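Local coordinates for halohydrin dehalogenase (Rhizobium radiobacter, PDB 4IY1), which catalyses the reversible conversion of vicinal halohydrins to epoxides with release of halide, and epoxide opening by nucleophiles such as cyanide, at residues B[170-176]-B[233-239]; B[100-105]-B[144-149]; B[5-11]-B[29-35]; B[201-207]-B[241-245]. The protein carries 37 engineered substitutions. All coordinates share one frame; numbering follows the deposited sequence.

Interaction 1 of 4, residues B[170-176]-B[233-239]. Engineered in segment 170-176: A174 (natural residue Gly).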
# COMPACT_ATOMS: atom_id res chain seq x y z
N VAL B 170 13.01 6.35 12.07
CA VAL B 170 13.06 7.10 10.80
C VAL B 170 11.63 7.18 10.20
O VAL B 170 10.89 6.22 10.28
CB VAL B 170 14.01 6.43 9.79
CG1 VAL B 170 14.14 7.23 8.53
CG2 VAL B 170 15.42 6.20 10.41
N PHE B 171 11.23 8.35 9.70
CA PHE B 171 9.83 8.63 9.32
C PHE B 171 9.85 9.40 8.02
O PHE B 171 10.77 10.19 7.80
CB PHE B 171 9.14 9.53 10.35
CG PHE B 171 9.09 8.97 11.72
CD1 PHE B 171 9.87 9.49 12.72
CD2 PHE B 171 8.20 7.92 12.02
CE1 PHE B 171 9.79 9.00 14.01
CE2 PHE B 171 8.15 7.40 13.29
CZ PHE B 171 8.94 7.93 14.29
N ALA B 172 8.81 9.24 7.19
CA ALA B 172 8.55 10.21 6.11
C ALA B 172 7.18 10.89 6.28
O ALA B 172 6.21 10.25 6.69
CB ALA B 172 8.62 9.53 4.74
N ILE B 173 7.11 12.18 5.99
CA ILE B 173 5.82 12.87 6.02
C ILE B 173 5.47 13.29 4.61
O ILE B 173 6.20 14.04 3.99
CB ILE B 173 5.84 14.13 6.93
CG1 ILE B 173 5.97 13.73 8.39
CG2 ILE B 173 4.53 14.94 6.74
CD1 ILE B 173 6.32 14.91 9.31
N ALA B 174 4.36 12.77 4.10
CA ALA B 174 4.03 12.92 2.70
C ALA B 174 2.79 13.85 2.59
O ALA B 174 1.68 13.39 2.72
CB ALA B 174 3.71 11.54 2.08
N PRO B 175 3.01 15.15 2.41
CA PRO B 175 1.89 16.08 2.49
C PRO B 175 1.20 16.32 1.16
O PRO B 175 1.73 15.99 0.10
CB PRO B 175 2.54 17.39 3.00
CG PRO B 175 3.99 17.06 3.23
CD PRO B 175 4.30 15.84 2.45
N ASN B 176 -0.05 16.76 1.24
CA ASN B 176 -0.65 17.50 0.12
C ASN B 176 -1.59 18.57 0.67
O ASN B 176 -2.22 18.35 1.69
CB ASN B 176 -1.39 16.56 -0.84
CG ASN B 176 -1.99 17.29 -2.04
OD1 ASN B 176 -3.21 17.53 -2.11
ND2 ASN B 176 -1.15 17.63 -3.00
N THR B 233 8.25 3.93 14.00
CA THR B 233 9.34 4.06 13.06
C THR B 233 9.08 3.38 11.70
O THR B 233 8.57 2.25 11.65
CB THR B 233 10.69 3.61 13.68
OG1 THR B 233 11.74 3.86 12.75
CG2 THR B 233 10.67 2.12 14.10
N GLY B 234 9.43 4.04 10.60
CA GLY B 234 9.20 3.44 9.27
C GLY B 234 7.89 3.86 8.59
O GLY B 234 7.78 3.77 7.39
N GLN B 235 6.99 4.46 9.35
CA GLN B 235 5.72 5.01 8.83
C GLN B 235 5.95 6.16 7.88
O GLN B 235 6.78 7.05 8.13
CB GLN B 235 4.84 5.49 9.99
CG GLN B 235 3.44 5.96 9.62
CD GLN B 235 2.47 4.79 9.46
OE1 GLN B 235 2.42 3.90 10.32
NE2 GLN B 235 1.81 4.72 8.31
N VAL B 236 5.23 6.13 6.78
CA VAL B 236 4.99 7.28 5.91
C VAL B 236 3.62 7.87 6.28
O VAL B 236 2.61 7.18 6.22
CB VAL B 236 4.95 6.81 4.44
CG1 VAL B 236 4.79 8.00 3.50
CG2 VAL B 236 6.21 6.01 4.10
N PHE B 237 3.59 9.13 6.67
CA PHE B 237 2.35 9.76 7.13
C PHE B 237 1.77 10.56 5.98
O PHE B 237 2.47 11.33 5.37
CB PHE B 237 2.64 10.71 8.28
CG PHE B 237 3.23 10.04 9.47
CD1 PHE B 237 2.43 9.60 10.50
CD2 PHE B 237 4.59 9.79 9.53
CE1 PHE B 237 2.98 9.01 11.62
CE2 PHE B 237 5.14 9.17 10.62
CZ PHE B 237 4.34 8.76 11.66
N TRP B 238 0.54 10.23 5.60
CA TRP B 238 -0.13 10.89 4.47
C TRP B 238 -0.94 12.05 4.99
O TRP B 238 -2.05 11.85 5.54
CB TRP B 238 -1.00 9.89 3.71
CG TRP B 238 -0.24 8.68 3.19
CD1 TRP B 238 0.03 7.46 3.87
CD2 TRP B 238 0.47 8.56 1.90
NE1 TRP B 238 0.79 6.61 3.07
CE2 TRP B 238 1.07 7.20 1.88
CE3 TRP B 238 0.57 9.37 0.77
CZ2 TRP B 238 1.79 6.74 0.78
CZ3 TRP B 238 1.33 8.90 -0.31
CH2 TRP B 238 1.92 7.62 -0.31
N LEU B 239 -0.26 13.19 5.09
CA LEU B 239 -0.81 14.46 5.63
C LEU B 239 -1.51 15.21 4.51
O LEU B 239 -0.95 16.15 3.93
CB LEU B 239 0.36 15.35 6.09
CG LEU B 239 0.44 16.03 7.46
CD1 LEU B 239 1.41 17.21 7.45
CD2 LEU B 239 -0.88 16.38 8.11
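A172 to P175 pair with V236 to L239 as parallel neighbours at one edge of the Rossmann-type sheet of the short-chain dehydrogenase/reductase fold, the axes of the two short strand segments at 20°. Backbone bonds form the ladder: A172 N gives to Q235 O, F237 N to A172 O, A174 N to F237 O at 2.7 Å and N176 N to L239 O, whereas L239 N to A174 O is weak. Ahead of it, T233 OG1, anti to the T233 N (chi1 -176°), is turned to accept V170 N (2.9 Å), and G234 N reaches V170 O. A side chain at G234 would collide with the carbonyl oxygen before it, which suits glycine.

Apolar contacts fill both faces. The F171 and F237 rings meet obliquely, planes 54° apart, with F171 CD2 at 3.6 Å from F237 CE2. Cutting F171 back to an alanine would probably open a gap beside F237 and the T233 backbone. The CG2 methyl of beta-branched I173 lies alongside L239 CD1. On the other face A174, engineered from glycine, sets CB 4.0 Å from V236 CG1 and over the rim of the W238 indole. Q235 OE1 bonds W238 N of the second subunit, while Q235 CG rests 3.5 Å above the F237 ring centre.

Interaction 2 of 4, residues B[100-105]-B[144-149]; sequences MVEALQ and TYASAR. Engineered in segment 100-105: M100 (natural residue Ala). Engineered in segment 144-149: A146 (natural residue Thr).
The helical turns of M100 to Q105 and T144 to R149 pass with axes 9.0 Å apart at a signed crossing angle of -41°, bringing the V101 and A148 CA atoms within 5.4 Å. Such a close approach suits alanine: A148 is a knob whose CB enters the hole formed by M100, V101, L104 and Q105. L104 CB and Q105 OE1 both touch this methyl, and OE1 is also bonded to Q105 NE2 of the third subunit.

M100, engineered from alanine, starts with CG opposite the backbone N (chi1 -168°), then bends twice. Its SD consequently faces the edge of the Y145 ring, a Met-aromatic contact with SD 4.0 Å from CD2, and its CE comes 3.4 Å from T144 OG1. These are helices 94-122 and 143-163 of the Rossmann-like fold, and V101 and Q105 pack on V101 of the third subunit. Y145 and R149 have the spacing of the family's Tyr-x-x-x-Lys motif, with the arginine that halohydrin dehalogenases carry in place of lysine.

L104 serves both of them with its forked tip. Its CD1 meets Y145 CD2 at 3.5 Å, and CD2 sits 3.5 Å above the centre of the R149 guanidinium. The bend at chi2 of R149 brings its guanidinium round toward L104 and the Y145 hydroxyl, where NH2 donates to Y145 OH (2.9 Å), tilted 15° from the guanidinium plane, and NE adds a weak second bond. NH2 also donates to D80 O. A water accepts from R149 NH1 and donates to L104 O, bridging the two helices.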
# COMPACT_ATOMS: atom_id res chain seq x y z
N MET B 100 15.88 16.55 -10.66
CA MET B 100 14.76 16.19 -9.77
C MET B 100 15.23 15.18 -8.70
O MET B 100 15.14 15.43 -7.50
CB MET B 100 13.59 15.64 -10.60
CG MET B 100 12.25 15.49 -9.88
SD MET B 100 11.54 17.05 -9.36
CE MET B 100 10.68 17.49 -10.87
N VAL B 101 15.82 14.08 -9.14
CA VAL B 101 16.28 13.06 -8.19
C VAL B 101 17.38 13.65 -7.27
O VAL B 101 17.36 13.48 -6.04
CB VAL B 101 16.76 11.81 -8.96
CG1 VAL B 101 17.43 10.82 -8.01
CG2 VAL B 101 15.57 11.14 -9.66
N GLU B 102 18.27 14.44 -7.84
CA GLU B 102 19.25 15.14 -7.04
C GLU B 102 18.60 15.92 -5.90
O GLU B 102 18.95 15.72 -4.73
CB GLU B 102 20.16 16.02 -7.91
CG GLU B 102 21.39 16.52 -7.16
CD GLU B 102 22.35 15.38 -6.79
OE1 GLU B 102 22.42 14.38 -7.55
OE2 GLU B 102 23.04 15.48 -5.75
N ALA B 103 17.60 16.75 -6.21
CA ALA B 103 16.96 17.61 -5.17
C ALA B 103 16.12 16.82 -4.16
O ALA B 103 16.10 17.13 -2.97
CB ALA B 103 16.12 18.75 -5.81
N LEU B 104 15.37 15.81 -4.64
CA LEU B 104 14.33 15.22 -3.79
C LEU B 104 14.76 13.92 -3.13
O LEU B 104 14.17 13.49 -2.14
CB LEU B 104 13.03 14.98 -4.58
CG LEU B 104 12.41 16.27 -5.14
CD1 LEU B 104 11.08 15.98 -5.81
CD2 LEU B 104 12.24 17.30 -4.01
N GLN B 105 15.81 13.30 -3.66
CA GLN B 105 16.15 11.92 -3.30
C GLN B 105 17.58 11.79 -2.84
O GLN B 105 17.85 11.25 -1.76
CB GLN B 105 15.89 11.00 -4.49
CG GLN B 105 15.31 9.66 -4.14
CD GLN B 105 15.13 8.80 -5.39
OE1 GLN B 105 14.62 9.27 -6.40
NE2 GLN B 105 15.57 7.54 -5.33
N THR B 144 8.27 12.64 -13.07
CA THR B 144 9.57 12.77 -12.44
C THR B 144 9.43 13.09 -10.95
O THR B 144 10.11 12.50 -10.11
CB THR B 144 10.42 13.89 -13.10
OG1 THR B 144 9.68 15.11 -13.08
CG2 THR B 144 10.78 13.53 -14.54
N TYR B 145 8.53 14.02 -10.63
CA TYR B 145 8.31 14.42 -9.25
C TYR B 145 7.73 13.28 -8.39
O TYR B 145 8.17 13.07 -7.27
CB TYR B 145 7.36 15.62 -9.21
CG TYR B 145 7.18 16.18 -7.81
CD1 TYR B 145 6.09 15.84 -7.04
CD2 TYR B 145 8.09 17.08 -7.28
CE1 TYR B 145 5.88 16.42 -5.79
CE2 TYR B 145 7.92 17.63 -6.03
CZ TYR B 145 6.79 17.33 -5.30
OH TYR B 145 6.67 17.81 -4.01
N ALA B 146 6.73 12.58 -8.91
CA ALA B 146 6.03 11.57 -8.11
C ALA B 146 7.05 10.51 -7.75
O ALA B 146 7.06 9.98 -6.64
CB ALA B 146 4.88 10.96 -8.92
N SER B 147 7.87 10.14 -8.74
CA SER B 147 8.77 9.00 -8.59
C SER B 147 9.95 9.28 -7.68
O SER B 147 10.27 8.47 -6.82
CB SER B 147 9.18 8.44 -9.95
OG SER B 147 10.29 9.11 -10.46
N ALA B 148 10.53 10.48 -7.77
CA ALA B 148 11.57 10.89 -6.82
C ALA B 148 11.08 11.01 -5.39
O ALA B 148 11.78 10.61 -4.43
CB ALA B 148 12.24 12.19 -7.27
N ARG B 149 9.84 11.46 -5.22
CA ARG B 149 9.30 11.53 -3.88
C ARG B 149 9.08 10.11 -3.33
O ARG B 149 9.12 9.91 -2.12
CB ARG B 149 7.98 12.35 -3.84
CG ARG B 149 8.15 13.84 -4.14
CD ARG B 149 8.87 14.56 -2.99
NE ARG B 149 8.74 16.01 -3.07
CZ ARG B 149 9.22 16.87 -2.17
NH1 ARG B 149 10.06 16.44 -1.24
NH2 ARG B 149 8.92 18.17 -2.24
O HOH W 1 11.79 14.07 -0.88

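Interaction 3 of 4, residues B[5-11]-B[29-35]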
# COMPACT_ATOMS: atom_id res chain seq x y z
N ILE B 5 17.97 20.14 13.15
CA ILE B 5 18.19 20.89 11.90
C ILE B 5 16.99 20.73 11.01
O ILE B 5 16.57 19.60 10.73
CB ILE B 5 19.34 20.31 11.08
CG1 ILE B 5 20.59 20.16 11.92
CG2 ILE B 5 19.60 21.14 9.83
CD1 ILE B 5 21.61 19.26 11.26
N VAL B 6 16.54 21.84 10.46
CA VAL B 6 15.49 21.84 9.46
C VAL B 6 16.09 22.54 8.24
O VAL B 6 16.78 23.55 8.39
CB VAL B 6 14.25 22.64 9.95
CG1 VAL B 6 13.15 22.68 8.90
CG2 VAL B 6 13.72 22.09 11.26
N THR B 7 15.98 21.90 7.09
CA THR B 7 16.53 22.44 5.87
C THR B 7 15.46 23.25 5.15
O THR B 7 14.25 23.07 5.40
CB THR B 7 17.03 21.30 4.92
OG1 THR B 7 15.93 20.41 4.60
CG2 THR B 7 18.16 20.50 5.60
N ASN B 8 15.90 24.06 4.20
CA ASN B 8 15.00 24.84 3.37
C ASN B 8 13.93 25.55 4.19
O ASN B 8 12.74 25.52 3.87
CB ASN B 8 14.39 23.95 2.27
CG ASN B 8 15.43 23.46 1.27
OD1 ASN B 8 16.33 24.20 0.87
ND2 ASN B 8 15.34 22.19 0.90
N VAL B 9 14.36 26.22 5.25
CA VAL B 9 13.46 26.57 6.33
C VAL B 9 12.38 27.56 5.90
O VAL B 9 11.31 27.59 6.50
CB VAL B 9 14.21 27.08 7.57
CG1 VAL B 9 14.74 28.49 7.33
CG2 VAL B 9 13.30 27.04 8.78
N LYS B 10 12.59 28.25 4.79
CA LYS B 10 11.63 29.25 4.31
C LYS B 10 10.52 28.67 3.45
O LYS B 10 9.66 29.42 2.98
CB LYS B 10 12.34 30.35 3.53
CG LYS B 10 13.29 31.20 4.39
CD LYS B 10 14.00 32.24 3.53
CE LYS B 10 14.44 33.46 4.34
NZ LYS B 10 15.27 34.39 3.52
N HIS B 11 10.54 27.36 3.20
CA HIS B 11 9.59 26.77 2.26
C HIS B 11 8.95 25.52 2.77
O HIS B 11 9.49 24.86 3.68
CB HIS B 11 10.25 26.49 0.92
CG HIS B 11 11.09 27.64 0.40
ND1 HIS B 11 10.57 28.62 -0.37
CD2 HIS B 11 12.46 27.90 0.51
CE1 HIS B 11 11.54 29.50 -0.69
NE2 HIS B 11 12.69 29.07 -0.14
N ALA B 29 18.71 24.54 14.58
CA ALA B 29 19.49 25.10 13.49
C ALA B 29 18.73 25.01 12.18
O ALA B 29 18.05 24.00 11.91
CB ALA B 29 20.82 24.40 13.38
N CYS B 30 18.81 26.07 11.38
CA CYS B 30 18.02 26.19 10.16
C CYS B 30 18.93 26.37 8.97
O CYS B 30 19.88 27.17 9.01
CB CYS B 30 17.09 27.39 10.23
SG CYS B 30 15.93 27.34 11.60
N HIS B 31 18.53 25.77 7.87
CA HIS B 31 19.27 25.90 6.64
C HIS B 31 18.36 26.48 5.59
O HIS B 31 17.14 26.28 5.62
CB HIS B 31 19.84 24.55 6.22
CG HIS B 31 19.92 24.35 4.72
ND1 HIS B 31 18.84 24.17 3.95
CD2 HIS B 31 21.02 24.29 3.87
CE1 HIS B 31 19.21 24.08 2.66
NE2 HIS B 31 20.54 24.14 2.61
N ASP B 32 18.93 27.31 4.73
CA ASP B 32 18.22 27.80 3.56
C ASP B 32 19.21 28.26 2.51
O ASP B 32 20.35 28.65 2.83
CB ASP B 32 17.29 28.96 3.93
CG ASP B 32 16.28 29.23 2.86
OD1 ASP B 32 16.49 30.14 2.04
OD2 ASP B 32 15.28 28.50 2.77
N GLU B 33 18.81 28.14 1.26
CA GLU B 33 19.65 28.52 0.14
C GLU B 33 20.02 30.01 0.30
O GLU B 33 21.18 30.41 0.16
CB GLU B 33 18.91 28.27 -1.18
CG GLU B 33 19.78 28.28 -2.43
CD GLU B 33 19.05 27.75 -3.66
OE1 GLU B 33 18.18 26.86 -3.51
OE2 GLU B 33 19.36 28.19 -4.79
N SER B 34 19.05 30.78 0.77
CA SER B 34 19.23 32.22 0.85
C SER B 34 20.19 32.60 1.97
O SER B 34 20.66 33.73 2.03
CB SER B 34 17.89 32.91 1.02
OG SER B 34 17.53 32.96 2.39
N PHE B 35 20.50 31.66 2.86
CA PHE B 35 21.45 31.95 3.93
C PHE B 35 22.88 31.98 3.42
O PHE B 35 23.82 31.96 4.21
CB PHE B 35 21.32 30.97 5.09
CG PHE B 35 20.02 31.04 5.82
CD1 PHE B 35 19.62 30.01 6.66
CD2 PHE B 35 19.13 32.08 5.59
CE1 PHE B 35 18.39 30.04 7.28
CE2 PHE B 35 17.92 32.15 6.25
CZ PHE B 35 17.55 31.13 7.10
O HOH W 2 16.08 26.95 0.58
O HOH W 3 15.09 30.74 0.11
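N8 N meets the H31 ring at its edge and in its plane, giving to ND1 at 3.0 Å along a nearly straight 173° line, so this nitrogen acts as acceptor. The F35 ring carries D32 CB 3.6 Å above its centre on one face and C30 O at its edge, while V9 CG1 comes to CZ obliquely. H11 has K10 CB over the rim of one face and a water at its edge, its ND1 is bonded to S183 OG, and its plane lies 23° from the D32 carboxylate.

The segments belong to the first beta-alpha-beta unit of the Rossmann-like fold. Strand residues I5 and V6 pair in parallel with A29 and C30 through V6 N to A29 O and H31 N to V6 O (2.9 Å). Beyond them V9 N gives to H31 O. Small C30 suits V9, whose CG2 lies 3.9 Å from SG.

D32, with CG anti to the backbone N (chi1 -164°), turns its carboxylate to K10 and S34. OD1 is gripped by S34 N (2.9 Å), an Asx turn, and by S34 OG from the opposite face of the carboxylate plane. OD2 has weak bonds from K10 N and from a water that reaches N8 OD1 and E33 N; N8 ND2 bonds N79 O. A leucine in place of D32 would probably leave S34 N without its acceptor and the turn freer to shift.

The extended K10 chain crosses D32, so that NZ donates to S34 OG (2.9 Å) and also forms a salt bridge with E40. With NZ 4.7 Å from D32 OD1, opposite charges lie close without touching, which probably favours the ionised carboxylate.

Interaction 4 of 4, residues B[201-207]-B[241-245]. Engineered in segment 201-207: W201 (natural residue His), R203 (natural residue Lys), Y205 (natural residue Val). Engineered in segment 241-245: V245 (natural residue Met).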
# COMPACT_ATOMS: atom_id res chain seq x y z
N TRP B 201 -11.50 23.75 -5.95
CA TRP B 201 -10.75 22.52 -6.17
C TRP B 201 -10.43 21.83 -4.86
O TRP B 201 -10.62 20.62 -4.72
CB TRP B 201 -9.48 22.82 -6.96
CG TRP B 201 -8.74 21.61 -7.43
CD1 TRP B 201 -8.88 20.94 -8.65
CD2 TRP B 201 -7.65 20.92 -6.73
NE1 TRP B 201 -7.97 19.90 -8.74
CE2 TRP B 201 -7.24 19.81 -7.60
CE3 TRP B 201 -7.04 21.07 -5.49
CZ2 TRP B 201 -6.26 18.91 -7.22
CZ3 TRP B 201 -6.04 20.16 -5.12
CH2 TRP B 201 -5.67 19.09 -5.96
N VAL B 202 -10.03 22.62 -3.86
CA VAL B 202 -9.68 22.07 -2.56
C VAL B 202 -10.89 21.44 -1.89
O VAL B 202 -10.86 20.26 -1.49
CB VAL B 202 -9.01 23.12 -1.66
CG1 VAL B 202 -8.91 22.60 -0.23
CG2 VAL B 202 -7.63 23.48 -2.20
N ARG B 203 -12.01 22.17 -1.93
CA ARG B 203 -13.25 21.72 -1.33
C ARG B 203 -13.80 20.50 -2.04
O ARG B 203 -14.45 19.66 -1.43
CB ARG B 203 -14.28 22.85 -1.28
CG ARG B 203 -13.77 24.12 -0.60
CD ARG B 203 -14.86 25.16 -0.40
NE ARG B 203 -15.58 24.93 0.85
CZ ARG B 203 -16.72 24.26 0.95
NH1 ARG B 203 -17.29 23.76 -0.14
NH2 ARG B 203 -17.29 24.09 2.13
N LYS B 204 -13.49 20.38 -3.32
CA LYS B 204 -13.91 19.23 -4.09
C LYS B 204 -13.15 17.93 -3.75
O LYS B 204 -13.75 16.87 -3.63
CB LYS B 204 -13.77 19.53 -5.57
CG LYS B 204 -14.53 18.56 -6.46
CD LYS B 204 -14.51 19.07 -7.88
CE LYS B 204 -15.24 18.13 -8.83
NZ LYS B 204 -15.10 18.64 -10.22
N TYR B 205 -11.82 18.00 -3.67
CA TYR B 205 -11.00 16.79 -3.76
C TYR B 205 -10.40 16.34 -2.42
O TYR B 205 -9.97 15.18 -2.28
CB TYR B 205 -9.93 16.95 -4.84
CG TYR B 205 -10.47 16.86 -6.25
CD1 TYR B 205 -11.05 15.69 -6.71
CD2 TYR B 205 -10.46 17.96 -7.10
CE1 TYR B 205 -11.57 15.59 -7.98
CE2 TYR B 205 -11.02 17.89 -8.37
CZ TYR B 205 -11.56 16.69 -8.81
OH TYR B 205 -12.07 16.57 -10.08
N THR B 206 -10.34 17.26 -1.46
CA THR B 206 -9.98 16.92 -0.09
C THR B 206 -11.21 16.60 0.77
O THR B 206 -12.31 17.12 0.52
CB THR B 206 -9.07 17.99 0.57
OG1 THR B 206 -9.87 19.03 1.15
CG2 THR B 206 -8.12 18.60 -0.46
N ALA B 207 -11.05 15.66 1.70
CA ALA B 207 -12.17 15.23 2.56
C ALA B 207 -12.53 16.31 3.56
O ALA B 207 -13.69 16.53 3.84
CB ALA B 207 -11.85 13.91 3.30
N GLY B 241 -5.28 15.62 4.39
CA GLY B 241 -6.70 15.90 4.72
C GLY B 241 -7.72 15.01 4.02
O GLY B 241 -8.85 15.43 3.78
N GLY B 242 -7.31 13.79 3.66
CA GLY B 242 -8.20 12.79 3.05
C GLY B 242 -8.22 12.86 1.53
O GLY B 242 -9.00 12.16 0.88
N PHE B 243 -7.35 13.68 0.96
CA PHE B 243 -7.17 13.67 -0.50
C PHE B 243 -6.65 12.30 -0.93
O PHE B 243 -5.92 11.67 -0.18
CB PHE B 243 -6.18 14.77 -0.91
CG PHE B 243 -5.93 14.83 -2.39
CD1 PHE B 243 -4.88 14.13 -2.96
CD2 PHE B 243 -6.70 15.66 -3.20
CE1 PHE B 243 -4.61 14.23 -4.32
CE2 PHE B 243 -6.45 15.75 -4.56
CZ PHE B 243 -5.39 15.04 -5.12
N PRO B 244 -7.07 11.80 -2.11
CA PRO B 244 -8.13 12.35 -2.94
C PRO B 244 -9.52 11.82 -2.58
O PRO B 244 -9.66 10.69 -2.11
CB PRO B 244 -7.76 11.85 -4.35
CG PRO B 244 -6.93 10.63 -4.12
CD PRO B 244 -6.55 10.54 -2.66
N VAL B 245 -10.53 12.62 -2.90
CA VAL B 245 -11.92 12.24 -2.76
C VAL B 245 -12.58 12.48 -4.12
O VAL B 245 -12.45 13.58 -4.68
CB VAL B 245 -12.57 13.08 -1.63
CG1 VAL B 245 -13.82 13.82 -2.07
CG2 VAL B 245 -12.83 12.23 -0.40
O HOH W 4 -14.76 15.03 -5.23
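Y205 O takes V245 N at 2.7 Å, though at 129° the bond is bent and weak, and A207 N gives a similarly bent weak bond to G241 O. A water donates to both K204 O (2.6 Å) and V245 O, bridging the segments. Within the helix end, T206 OG1 turns back to V202 O at 3.1 Å, from above the carbonyl plane, so that V202 O receives both this hydroxyl and T206 N. The threonine thus bonds back to the last turn as the chain leaves helical geometry.

G241 and G242 both have positive phi, and a CB on G242 would lie 2.4 Å from A207 CB, a clash, which suits glycine. The peptide before P244 is cis, and P244 CB sits 3.8 Å above the centre of the F243 ring.

F243 packs the join. Its CG stands anti to the backbone N (chi1 -180°), which swings the ring to the helix, where CE2 lies 3.7 Å from W201 CH2 and close to Y205 CB; the six-membered ring of W201 and the F243 ring meet obliquely, planes 37° apart. W201, engineered from histidine, takes Y205 CD2 over one face. Engineered Y205 offers its ring edge to V245 O (CD1 to O 3.2 Å), and engineered V245 sets CG2 against A207 CB.

Y205 OH bonds Y205 OH of the fourth subunit, and K161 of the second subunit reaches G242 O and P244 O. The contact joins the end of helix 196-205 to the loop after strand 236-239, at a corner where F243 also meets W139 and N176, the latter just past strand 170-175.

In the fold
Interactions 1 and 3 reach the same parallel sheet from opposite sides of the chain's centre: interaction 1 is an almost wholly buried backbone ladder at one edge, interaction 3 lies within the first beta-alpha-beta unit, with several partly exposed residues and more charged and water-bridged groups. Interaction 2, fully buried, instead packs two helices, and helix 143-163 leads directly to strand 170-175 of interaction 1. Interaction 4 sets a loop against a helix end, its centre about 21 Å from the chain's centre, at contacts with the second and fourth subunits. Interactions 1 and 4 touch, at N176 and F243, and their segments alternate in the chain; interaction 1 also meets the second subunit, interaction 2 the third, and no other chain touches interaction 3.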